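Local coordinates for hypothetical protein (Thermotoga maritima, PDB 2I76) that is of unknown function but binds NADPH and is probably a dehydrogenase with a helical domain related to that of 6-phosphogluconate dehydrogenase, at residues I71-A75 against E95-K99; V61-I65 against A83-C88; L177-I181 against Y233-F237. All blocks are in the same frame, centred on the assembly; numbering follows the deposited sequence.

Contact 1 (I71-A75 against E95-K99); sequences IKTVA and EIFKK
The ring of Phe97 is the flat group on which this contact turns: its CE2 and CZ corner is met obliquely by Ala75 and Ile71, while in another direction it packs edge-to-face with the ring of His87. The setting is the Rossmann-type nucleotide-binding domain, in which the short crossover helix 71-75 lies against a 3-10 turn, 95-97, in the connection from strand 85-87 to strand 102-107. Although CB of Phe97 points away from the helix, its chi1 of -81° sets CG beside the backbone N and brings the ring back toward it. Ile71 CG2 lies 3.7 Å from Phe97 CZ, the two side chains crossing at about a right angle, and Ala75 CB lies 3.7 Å from Phe97 CD2. Because these two helix residues are one turn apart, a single ring can serve both.

On the solvent side the contact changes character. Lys72 lays its aliphatic chain over Ile96, with Lys72 CB 3.7 Å from Ile96 CD1 and Lys72 CD 3.7 Å from Ile96 CG1. That chain stays extended until its last torsion, where a bend turns the ammonium group onto the loop backbone. One lysine thus packs its methylenes on the isoleucine side chain and reaches the carbonyl of the same residue. Behind the contact, Ile71 also reaches the bound NADPH, so the buried part of this interface adjoins the cofactor pocket. The lysine ends in a hydrogen bond from NZ to Ile96 O of 3.1 Å, the donor tilted 19° from the carbonyl plane.

Contact 2 (V61-I65 against A83-C88); sequences VVFVI and AVLVHC. With NDP (NADPH dihydro-nicotinamide-adenine-dinucleotide phosphate), chain C.
With chi1 of -50°, Val86 places CG2 between its backbone N and carbonyl carbon, while Phe63, at -81°, sets CG beside its own N. Together the two torsions put the Val86 methyl over one face of the Phe63 ring in a CH-pi contact whose exact spacing in the model is doubtful. These residues are bridge partners in neighbouring parallel strands, 62-64 and 85-87, the two strands of a beta-alpha-beta unit of the Rossmann-type sheet. The strand axes approach to 4.8 Å at 29°, a twisted parallel pair.

Three backbone bonds join them in the staggered parallel pattern: Val62 N to Val84 O, Val86 N to Val62 O, and Val64 N to Val86 O, the last at 2.9 Å. Val62 thus uses both its N-H and its carbonyl on the neighbouring strand. On the sheet face away from the phenyl ring, Val62 and Leu85 lie side by side, and Val62 CG2 also packs 4.0 Å from Ala83 CB. The sheet face that carries Phe63 and Val86 is covered by helix 135-145, with Ile141 on Phe63 and Val138 on Val86.

Past the C-terminal ends of the strands, where Rossmann folds bind their dinucleotides, Ile65 CG1 rests 4.0 Å from Cys88 SG. Both residues line the NADPH pocket: Ile65 CG2 is 4.0 Å from O4D of the nicotinamide ribose, and Cys88 CB lies 3.8 Å from C1D of the same ribose.

Contact 3 (L177-I181 against Y233-F237); sequences LSKRI and YEKIF
Phe237 leaves the end of helix 223-237 with CB directed at segment 177-181 of helix 171-183, and its ring is the wedge between these two helices of the all-alpha C-terminal domain, whose family is grouped with the 6-phosphogluconate dehydrogenase C-terminal domains. The axes of segments 177-181 and 233-237 cross at 81° and come no closer than 11.8 Å, a gap that large side chains must span.

From CB, a chi1 of -52° turns the ring toward Leu177 and Ile181. Over the CE2-CZ side of one face sits the methyl CD2 of Leu177, 3.6 Å from the centroid, a CH-pi contact. On the opposite face lies CG2 of Ile236, the preceding residue, over the ring centre, so the phenyl is held between two aliphatic groups. Along one edge, Phe237 CD2 comes 3.7 Å from Arg180 NH2. The guanidinium stands 89° to the ring and turns one of its faces to this edge, so its charge does not lie over the phenyl face. The other ortho carbon, Phe237 CD1, lies over one face of the Tyr233 ring. At the far end, CZ reaches CG2 of Ile181, the two side chains crossing at about a right angle.

This interface continues into the dimer. Leu177 also packs on Ile166 of the second subunit, and Tyr233 on Leu162 of that subunit. Within the chain, Leu242 of helix 241-258 touches both Leu177 and Tyr233. The remaining branch of Leu177 completes the join: CD1 meets the tyrosine near the plane of its ring, 3.6 Å from Tyr233 OH.

In the fold
Following the chain from the N terminus, the first strands of the nucleotide-binding domain precede strand 62-64, which opens contact 2. The chain then runs through helix 71-75, the first half of contact 1, before strand 85-87 returns parallel to 62-64 and closes contact 2, completing the beta-alpha-beta crossover. Only after that does 95-99 close contact 1, so the two contacts cross, and they touch where Phe97 and Ile71 pack on strand 85-87. Together they tie sheet, crossover helix and the loop after strand 85-87 into one unit beside the cofactor. Contact 3 follows in series, its centre about 45 Å from that of contact 1, and closes a largely helical excursion of 51 residues, joining helix 171-183 to helix 223-237.

Contact 1 (I71-A75 against E95-K99)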
loop_
_atom_site.group_PDB
_atom_site.type_symbol
_atom_site.label_atom_id
_atom_site.label_comp_id
_atom_site.label_asym_id
_atom_site.label_seq_id
_atom_site.Cartn_x
_atom_site.Cartn_y
_atom_site.Cartn_z
ATOM N N ILE A 71 -19.186 -19.743 -12.939
ATOM C CA ILE A 71 -18.812 -20.888 -12.114
ATOM C C ILE A 71 -19.994 -21.805 -11.784
ATOM O O ILE A 71 -19.917 -23.013 -11.990
ATOM C CB ILE A 71 -18.173 -20.429 -10.789
ATOM C CG1 ILE A 71 -16.965 -19.553 -11.076
ATOM C CG2 ILE A 71 -17.734 -21.627 -9.973
ATOM C CD1 ILE A 71 -16.465 -18.843 -9.867
ATOM N N LYS A 72 -21.083 -21.240 -11.272
ATOM C CA LYS A 72 -22.247 -22.051 -10.921
ATOM C C LYS A 72 -22.868 -22.698 -12.150
ATOM O O LYS A 72 -22.891 -23.919 -12.266
ATOM C CB LYS A 72 -23.286 -21.198 -10.207
ATOM C CG LYS A 72 -24.479 -21.962 -9.687
ATOM C CD LYS A 72 -25.411 -21.009 -8.928
ATOM C CE LYS A 72 -26.720 -21.682 -8.516
ATOM N NZ LYS A 72 -26.497 -22.860 -7.619
ATOM N N THR A 73 -23.365 -21.880 -13.069
ATOM C CA THR A 73 -23.968 -22.409 -14.285
ATOM C C THR A 73 -23.093 -23.492 -14.909
ATOM O O THR A 73 -23.500 -24.658 -14.971
ATOM C CB THR A 73 -24.222 -21.299 -15.342
ATOM O OG1 THR A 73 -23.896 -21.801 -16.646
ATOM C CG2 THR A 73 -23.398 -20.058 -15.048
ATOM N N VAL A 74 -21.895 -23.108 -15.359
ATOM C CA VAL A 74 -20.959 -24.048 -15.981
ATOM C C VAL A 74 -20.852 -25.346 -15.183
ATOM O O VAL A 74 -20.942 -26.435 -15.739
ATOM C CB VAL A 74 -19.544 -23.422 -16.119
ATOM C CG1 VAL A 74 -18.530 -24.496 -16.489
ATOM C CG2 VAL A 74 -19.555 -22.331 -17.176
ATOM N N ALA A 75 -20.676 -25.219 -13.873
ATOM C CA ALA A 75 -20.554 -26.382 -13.002
ATOM C C ALA A 75 -21.811 -27.246 -13.032
ATOM O O ALA A 75 -21.772 -28.426 -12.673
ATOM C CB ALA A 75 -20.248 -25.937 -11.573
ATOM N N GLU A 95 -20.058 -23.096 -1.435
ATOM C CA GLU A 95 -21.483 -23.363 -1.296
ATOM C C GLU A 95 -22.317 -23.010 -2.515
ATOM O O GLU A 95 -23.445 -23.475 -2.647
ATOM C CB GLU A 95 -22.046 -22.606 -0.098
ATOM C CG GLU A 95 -21.964 -23.360 1.212
ATOM C CD GLU A 95 -22.564 -22.571 2.360
ATOM O OE1 GLU A 95 -23.673 -22.024 2.176
ATOM O OE2 GLU A 95 -21.935 -22.505 3.439
ATOM N N ILE A 96 -21.786 -22.182 -3.401
ATOM C CA ILE A 96 -22.555 -21.818 -4.577
ATOM C C ILE A 96 -22.789 -23.066 -5.434
ATOM O O ILE A 96 -23.642 -23.070 -6.320
ATOM C CB ILE A 96 -21.828 -20.725 -5.405
ATOM C CG1 ILE A 96 -22.752 -20.216 -6.516
ATOM C CG2 ILE A 96 -20.535 -21.271 -5.985
ATOM C CD1 ILE A 96 -22.150 -19.108 -7.378
ATOM N N PHE A 97 -22.044 -24.130 -5.130
ATOM C CA PHE A 97 -22.117 -25.404 -5.855
ATOM C C PHE A 97 -23.257 -26.308 -5.398
ATOM O O PHE A 97 -23.685 -27.196 -6.134
ATOM C CB PHE A 97 -20.790 -26.174 -5.713
ATOM C CG PHE A 97 -19.703 -25.715 -6.651
ATOM C CD1 PHE A 97 -18.368 -25.751 -6.259
ATOM C CD2 PHE A 97 -20.001 -25.290 -7.934
ATOM C CE1 PHE A 97 -17.342 -25.369 -7.134
ATOM C CE2 PHE A 97 -18.980 -24.908 -8.812
ATOM C CZ PHE A 97 -17.649 -24.950 -8.406
ATOM N N LYS A 98 -23.739 -26.089 -4.183
ATOM C CA LYS A 98 -24.826 -26.899 -3.636
ATOM C C LYS A 98 -24.668 -28.391 -3.971
ATOM O O LYS A 98 -25.470 -28.964 -4.712
ATOM C CB LYS A 98 -26.171 -26.382 -4.153
ATOM C CG LYS A 98 -26.515 -24.986 -3.686
ATOM C CD LYS A 98 -26.976 -24.980 -2.243
ATOM C CE LYS A 98 -27.319 -23.556 -1.782
ATOM N NZ LYS A 98 -28.223 -23.506 -0.578
ATOM N N LYS A 99 -23.618 -28.996 -3.426
ATOM C CA LYS A 99 -23.322 -30.408 -3.616
ATOM C C LYS A 99 -22.575 -30.910 -2.369
ATOM O O LYS A 99 -22.060 -30.117 -1.580
ATOM C CB LYS A 99 -22.459 -30.612 -4.860
ATOM C CG LYS A 99 -22.212 -32.082 -5.193
ATOM C CD LYS A 99 -20.787 -32.331 -5.680
ATOM C CE LYS A 99 -20.612 -33.783 -6.108
ATOM N NZ LYS A 99 -21.447 -34.134 -7.298
#

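Contact 2 (V61-I65 against A83-C88)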
loop_
_atom_site.group_PDB
_atom_site.type_symbol
_atom_site.label_atom_id
_atom_site.label_comp_id
_atom_site.label_asym_id
_atom_site.label_seq_id
_atom_site.Cartn_x
_atom_site.Cartn_y
_atom_site.Cartn_z
ATOM N N VAL A 61 -11.433 -34.532 -8.520
ATOM C CA VAL A 61 -11.781 -33.129 -8.268
ATOM C C VAL A 61 -11.866 -32.279 -9.537
ATOM O O VAL A 61 -11.155 -32.512 -10.518
ATOM C CB VAL A 61 -10.768 -32.430 -7.312
ATOM C CG1 VAL A 61 -10.510 -33.302 -6.092
ATOM C CG2 VAL A 61 -9.480 -32.107 -8.051
ATOM N N VAL A 62 -12.729 -31.272 -9.502
ATOM C CA VAL A 62 -12.897 -30.406 -10.651
ATOM C C VAL A 62 -12.741 -28.925 -10.338
ATOM O O VAL A 62 -13.602 -28.310 -9.710
ATOM C CB VAL A 62 -14.266 -30.623 -11.297
ATOM C CG1 VAL A 62 -14.397 -29.756 -12.544
ATOM C CG2 VAL A 62 -14.439 -32.090 -11.644
ATOM N N PHE A 63 -11.625 -28.363 -10.785
ATOM C CA PHE A 63 -11.346 -26.954 -10.596
ATOM C C PHE A 63 -12.118 -26.220 -11.665
ATOM O O PHE A 63 -11.881 -26.437 -12.864
ATOM C CB PHE A 63 -9.861 -26.660 -10.787
ATOM C CG PHE A 63 -9.026 -26.974 -9.597
ATOM C CD1 PHE A 63 -8.435 -28.217 -9.455
ATOM C CD2 PHE A 63 -8.822 -26.018 -8.612
ATOM C CE1 PHE A 63 -7.640 -28.504 -8.346
ATOM C CE2 PHE A 63 -8.036 -26.293 -7.503
ATOM C CZ PHE A 63 -7.443 -27.537 -7.367
ATOM N N VAL A 64 -13.049 -25.369 -11.250
ATOM C CA VAL A 64 -13.815 -24.622 -12.229
ATOM C C VAL A 64 -13.235 -23.224 -12.227
ATOM O O VAL A 64 -13.763 -22.316 -11.594
ATOM C CB VAL A 64 -15.314 -24.587 -11.880
ATOM C CG1 VAL A 64 -16.081 -23.912 -13.001
ATOM C CG2 VAL A 64 -15.837 -25.992 -11.689
ATOM N N ILE A 65 -12.123 -23.064 -12.933
ATOM C CA ILE A 65 -11.444 -21.782 -12.999
ATOM C C ILE A 65 -11.913 -20.922 -14.172
ATOM O O ILE A 65 -11.260 -20.844 -15.226
ATOM C CB ILE A 65 -9.914 -21.984 -13.066
ATOM C CG1 ILE A 65 -9.511 -23.077 -12.072
ATOM C CG2 ILE A 65 -9.201 -20.678 -12.748
ATOM C CD1 ILE A 65 -8.023 -23.271 -11.908
ATOM N N ALA A 83 -16.745 -36.415 -7.594
ATOM C CA ALA A 83 -15.677 -35.456 -7.801
ATOM C C ALA A 83 -15.934 -34.235 -6.935
ATOM O O ALA A 83 -16.983 -33.599 -7.046
ATOM C CB ALA A 83 -15.621 -35.055 -9.273
ATOM N N VAL A 84 -14.988 -33.920 -6.058
ATOM C CA VAL A 84 -15.123 -32.743 -5.213
ATOM C C VAL A 84 -14.982 -31.524 -6.136
ATOM O O VAL A 84 -14.126 -31.514 -7.019
ATOM C CB VAL A 84 -14.016 -32.716 -4.137
ATOM C CG1 VAL A 84 -14.095 -31.435 -3.332
ATOM C CG2 VAL A 84 -14.169 -33.907 -3.221
ATOM N N LEU A 85 -15.833 -30.516 -5.955
ATOM C CA LEU A 85 -15.781 -29.305 -6.786
ATOM C C LEU A 85 -15.135 -28.134 -6.067
ATOM O O LEU A 85 -15.341 -27.947 -4.868
ATOM C CB LEU A 85 -17.176 -28.891 -7.230
ATOM C CG LEU A 85 -17.808 -29.836 -8.240
ATOM C CD1 LEU A 85 -19.168 -29.300 -8.687
ATOM C CD2 LEU A 85 -16.865 -29.981 -9.416
ATOM N N VAL A 86 -14.354 -27.347 -6.802
ATOM C CA VAL A 86 -13.669 -26.195 -6.222
ATOM C C VAL A 86 -13.471 -25.037 -7.209
ATOM O O VAL A 86 -13.128 -25.245 -8.382
ATOM C CB VAL A 86 -12.252 -26.593 -5.664
ATOM C CG1 VAL A 86 -12.347 -27.824 -4.765
ATOM C CG2 VAL A 86 -11.296 -26.872 -6.812
ATOM N N HIS A 87 -13.708 -23.816 -6.744
ATOM C CA HIS A 87 -13.474 -22.648 -7.584
ATOM C C HIS A 87 -12.522 -21.750 -6.803
ATOM O O HIS A 87 -12.246 -21.986 -5.620
ATOM C CB HIS A 87 -14.773 -21.914 -7.949
ATOM C CG HIS A 87 -15.523 -21.380 -6.774
ATOM N ND1 HIS A 87 -15.028 -20.382 -5.969
ATOM C CD2 HIS A 87 -16.724 -21.725 -6.254
ATOM C CE1 HIS A 87 -15.890 -20.136 -4.997
ATOM N NE2 HIS A 87 -16.927 -20.937 -5.148
ATOM N N CYS A 88 -12.009 -20.721 -7.461
ATOM C CA CYS A 88 -11.047 -19.843 -6.814
ATOM C C CYS A 88 -11.578 -18.439 -6.588
ATOM O O CYS A 88 -10.810 -17.505 -6.374
ATOM C CB CYS A 88 -9.782 -19.793 -7.667
ATOM S SG CYS A 88 -9.419 -21.383 -8.486
HETATM P PA NDP C . -10.215 -15.686 -17.198
HETATM O O1A NDP C . -8.808 -15.640 -17.531
HETATM O O2A NDP C . -11.224 -14.709 -17.754
HETATM O O5B NDP C . -10.719 -17.185 -17.504
HETATM C C5B NDP C . -10.692 -17.605 -18.853
HETATM C C4B NDP C . -11.234 -19.011 -18.826
HETATM O O4B NDP C . -12.640 -18.899 -18.392
HETATM C C3B NDP C . -11.250 -19.642 -20.156
HETATM O O3B NDP C . -10.946 -21.024 -20.020
HETATM C C2B NDP C . -12.590 -19.422 -20.697
HETATM O O2B NDP C . -13.087 -20.179 -21.808
HETATM C C1B NDP C . -13.423 -19.446 -19.462
HETATM N N9A NDP C . -14.675 -18.657 -19.724
HETATM C C8A NDP C . -14.823 -17.250 -19.882
HETATM N N7A NDP C . -16.081 -16.927 -20.113
HETATM C C5A NDP C . -16.793 -18.088 -20.126
HETATM C C6A NDP C . -18.182 -18.421 -20.315
HETATM N N6A NDP C . -19.079 -17.449 -20.562
HETATM N N1A NDP C . -18.586 -19.744 -20.261
HETATM C C2A NDP C . -17.667 -20.740 -20.009
HETATM N N3A NDP C . -16.336 -20.527 -19.813
HETATM C C4A NDP C . -15.958 -19.168 -19.876
HETATM O O3 NDP C . -10.396 -15.749 -15.656
HETATM P PN NDP C . -10.301 -15.081 -14.151
HETATM O O1N NDP C . -11.192 -13.977 -14.524
HETATM O O2N NDP C . -8.811 -14.911 -14.087
HETATM O O5D NDP C . -10.748 -15.868 -12.851
HETATM C C5D NDP C . -11.308 -17.210 -12.897
HETATM C C4D NDP C . -11.589 -17.613 -11.419
HETATM O O4D NDP C . -10.377 -17.475 -10.668
HETATM C C3D NDP C . -12.625 -16.731 -10.716
HETATM O O3D NDP C . -13.465 -17.574 -9.922
HETATM C C2D NDP C . -11.804 -15.723 -9.928
HETATM O O2D NDP C . -12.554 -15.174 -8.855
HETATM C C1D NDP C . -10.562 -16.605 -9.537
HETATM N N1N NDP C . -9.289 -15.816 -9.289
HETATM C C2N NDP C . -8.702 -15.027 -10.354
HETATM C C3N NDP C . -7.465 -14.292 -10.017
HETATM C C7N NDP C . -6.792 -13.461 -11.030
HETATM O O7N NDP C . -5.749 -12.788 -10.791
HETATM N N7N NDP C . -7.287 -13.381 -12.298
HETATM C C4N NDP C . -6.944 -14.399 -8.695
HETATM C C5N NDP C . -7.526 -15.157 -7.698
HETATM C C6N NDP C . -8.698 -15.866 -7.987
HETATM P P2B NDP C . -12.338 -21.292 -22.569
HETATM O O1X NDP C . -13.324 -21.651 -23.593
HETATM O O2X NDP C . -12.056 -22.423 -21.651
HETATM O O3X NDP C . -11.050 -20.755 -23.182
#

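Contact 3 (L177-I181 against Y233-F237)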
loop_
_atom_site.group_PDB
_atom_site.type_symbol
_atom_site.label_atom_id
_atom_site.label_comp_id
_atom_site.label_asym_id
_atom_site.label_seq_id
_atom_site.Cartn_x
_atom_site.Cartn_y
_atom_site.Cartn_z
ATOM N N LEU A 177 -6.194 10.907 -6.076
ATOM C CA LEU A 177 -6.248 12.198 -5.410
ATOM C C LEU A 177 -4.924 12.951 -5.497
ATOM O O LEU A 177 -4.915 14.146 -5.783
ATOM C CB LEU A 177 -6.632 12.021 -3.944
ATOM C CG LEU A 177 -8.122 11.806 -3.713
ATOM C CD1 LEU A 177 -8.355 11.474 -2.249
ATOM C CD2 LEU A 177 -8.898 13.060 -4.122
ATOM N N SER A 178 -3.815 12.257 -5.246
ATOM C CA SER A 178 -2.505 12.884 -5.293
ATOM C C SER A 178 -2.070 13.259 -6.704
ATOM O O SER A 178 -1.567 14.362 -6.932
ATOM C CB SER A 178 -1.468 11.962 -4.693
ATOM O OG SER A 178 -1.816 11.645 -3.373
ATOM N N LYS A 179 -2.247 12.346 -7.652
ATOM C CA LYS A 179 -1.857 12.634 -9.025
ATOM C C LYS A 179 -2.613 13.853 -9.487
ATOM O O LYS A 179 -2.116 14.653 -10.273
ATOM C CB LYS A 179 -2.186 11.470 -9.955
ATOM C CG LYS A 179 -2.113 11.835 -11.432
ATOM C CD LYS A 179 -2.398 10.632 -12.295
ATOM C CE LYS A 179 -2.157 10.946 -13.756
ATOM N NZ LYS A 179 -2.364 9.751 -14.627
ATOM N N ARG A 180 -3.827 13.995 -8.989
ATOM C CA ARG A 180 -4.623 15.134 -9.381
ATOM C C ARG A 180 -3.986 16.427 -8.902
ATOM O O ARG A 180 -3.907 17.399 -9.660
ATOM C CB ARG A 180 -6.068 14.994 -8.863
ATOM C CG ARG A 180 -6.957 14.134 -9.796
ATOM C CD ARG A 180 -8.422 14.171 -9.411
ATOM N NE ARG A 180 -8.909 15.537 -9.281
ATOM C CZ ARG A 180 -10.042 15.862 -8.667
ATOM N NH1 ARG A 180 -10.802 14.911 -8.130
ATOM N NH2 ARG A 180 -10.405 17.139 -8.573
ATOM N N ILE A 181 -3.501 16.442 -7.663
ATOM C CA ILE A 181 -2.895 17.662 -7.151
ATOM C C ILE A 181 -1.446 17.851 -7.595
ATOM O O ILE A 181 -0.930 18.954 -7.507
ATOM C CB ILE A 181 -3.017 17.768 -5.594
ATOM C CG1 ILE A 181 -1.695 17.428 -4.925
ATOM C CG2 ILE A 181 -4.137 16.882 -5.085
ATOM C CD1 ILE A 181 -0.833 18.653 -4.680
ATOM N N TYR A 233 -7.415 20.817 1.380
ATOM C CA TYR A 233 -8.089 19.680 0.765
ATOM C C TYR A 233 -9.473 20.106 0.290
ATOM O O TYR A 233 -9.878 19.780 -0.829
ATOM C CB TYR A 233 -8.220 18.529 1.775
ATOM C CG TYR A 233 -8.820 17.242 1.218
ATOM C CD1 TYR A 233 -8.021 16.283 0.595
ATOM C CD2 TYR A 233 -10.185 16.974 1.341
ATOM C CE1 TYR A 233 -8.562 15.080 0.114
ATOM C CE2 TYR A 233 -10.740 15.777 0.861
ATOM C CZ TYR A 233 -9.922 14.832 0.252
ATOM O OH TYR A 233 -10.452 13.636 -0.189
ATOM N N GLU A 234 -10.191 20.837 1.140
ATOM C CA GLU A 234 -11.526 21.283 0.782
ATOM C C GLU A 234 -11.394 22.158 -0.453
ATOM O O GLU A 234 -12.108 21.970 -1.443
ATOM C CB GLU A 234 -12.157 22.083 1.923
ATOM C CG GLU A 234 -13.675 22.226 1.795
ATOM C CD GLU A 234 -14.300 23.242 2.771
ATOM O OE1 GLU A 234 -14.098 23.124 4.003
ATOM O OE2 GLU A 234 -15.013 24.156 2.303
ATOM N N LYS A 235 -10.455 23.102 -0.387
ATOM C CA LYS A 235 -10.177 24.035 -1.478
ATOM C C LYS A 235 -9.955 23.348 -2.823
ATOM O O LYS A 235 -10.364 23.853 -3.865
ATOM C CB LYS A 235 -8.938 24.878 -1.137
ATOM C CG LYS A 235 -9.223 26.209 -0.429
ATOM C CD LYS A 235 -7.947 26.823 0.185
ATOM C CE LYS A 235 -7.983 28.364 0.243
ATOM N NZ LYS A 235 -9.136 28.926 0.997
ATOM N N ILE A 236 -9.321 22.184 -2.796
ATOM C CA ILE A 236 -9.005 21.457 -4.022
ATOM C C ILE A 236 -10.046 20.464 -4.554
ATOM O O ILE A 236 -10.186 20.293 -5.773
ATOM C CB ILE A 236 -7.654 20.705 -3.859
ATOM C CG1 ILE A 236 -6.561 21.700 -3.437
ATOM C CG2 ILE A 236 -7.294 19.991 -5.160
ATOM C CD1 ILE A 236 -5.163 21.121 -3.335
ATOM N N PHE A 237 -10.785 19.819 -3.657
ATOM C CA PHE A 237 -11.746 18.819 -4.099
ATOM C C PHE A 237 -13.218 19.085 -3.818
ATOM O O PHE A 237 -14.065 18.256 -4.143
ATOM C CB PHE A 237 -11.370 17.465 -3.508
ATOM C CG PHE A 237 -9.937 17.062 -3.757
ATOM C CD1 PHE A 237 -9.013 17.056 -2.716
ATOM C CD2 PHE A 237 -9.527 16.627 -5.029
ATOM C CE1 PHE A 237 -7.715 16.615 -2.933
ATOM C CE2 PHE A 237 -8.228 16.184 -5.258
ATOM C CZ PHE A 237 -7.321 16.173 -4.210
#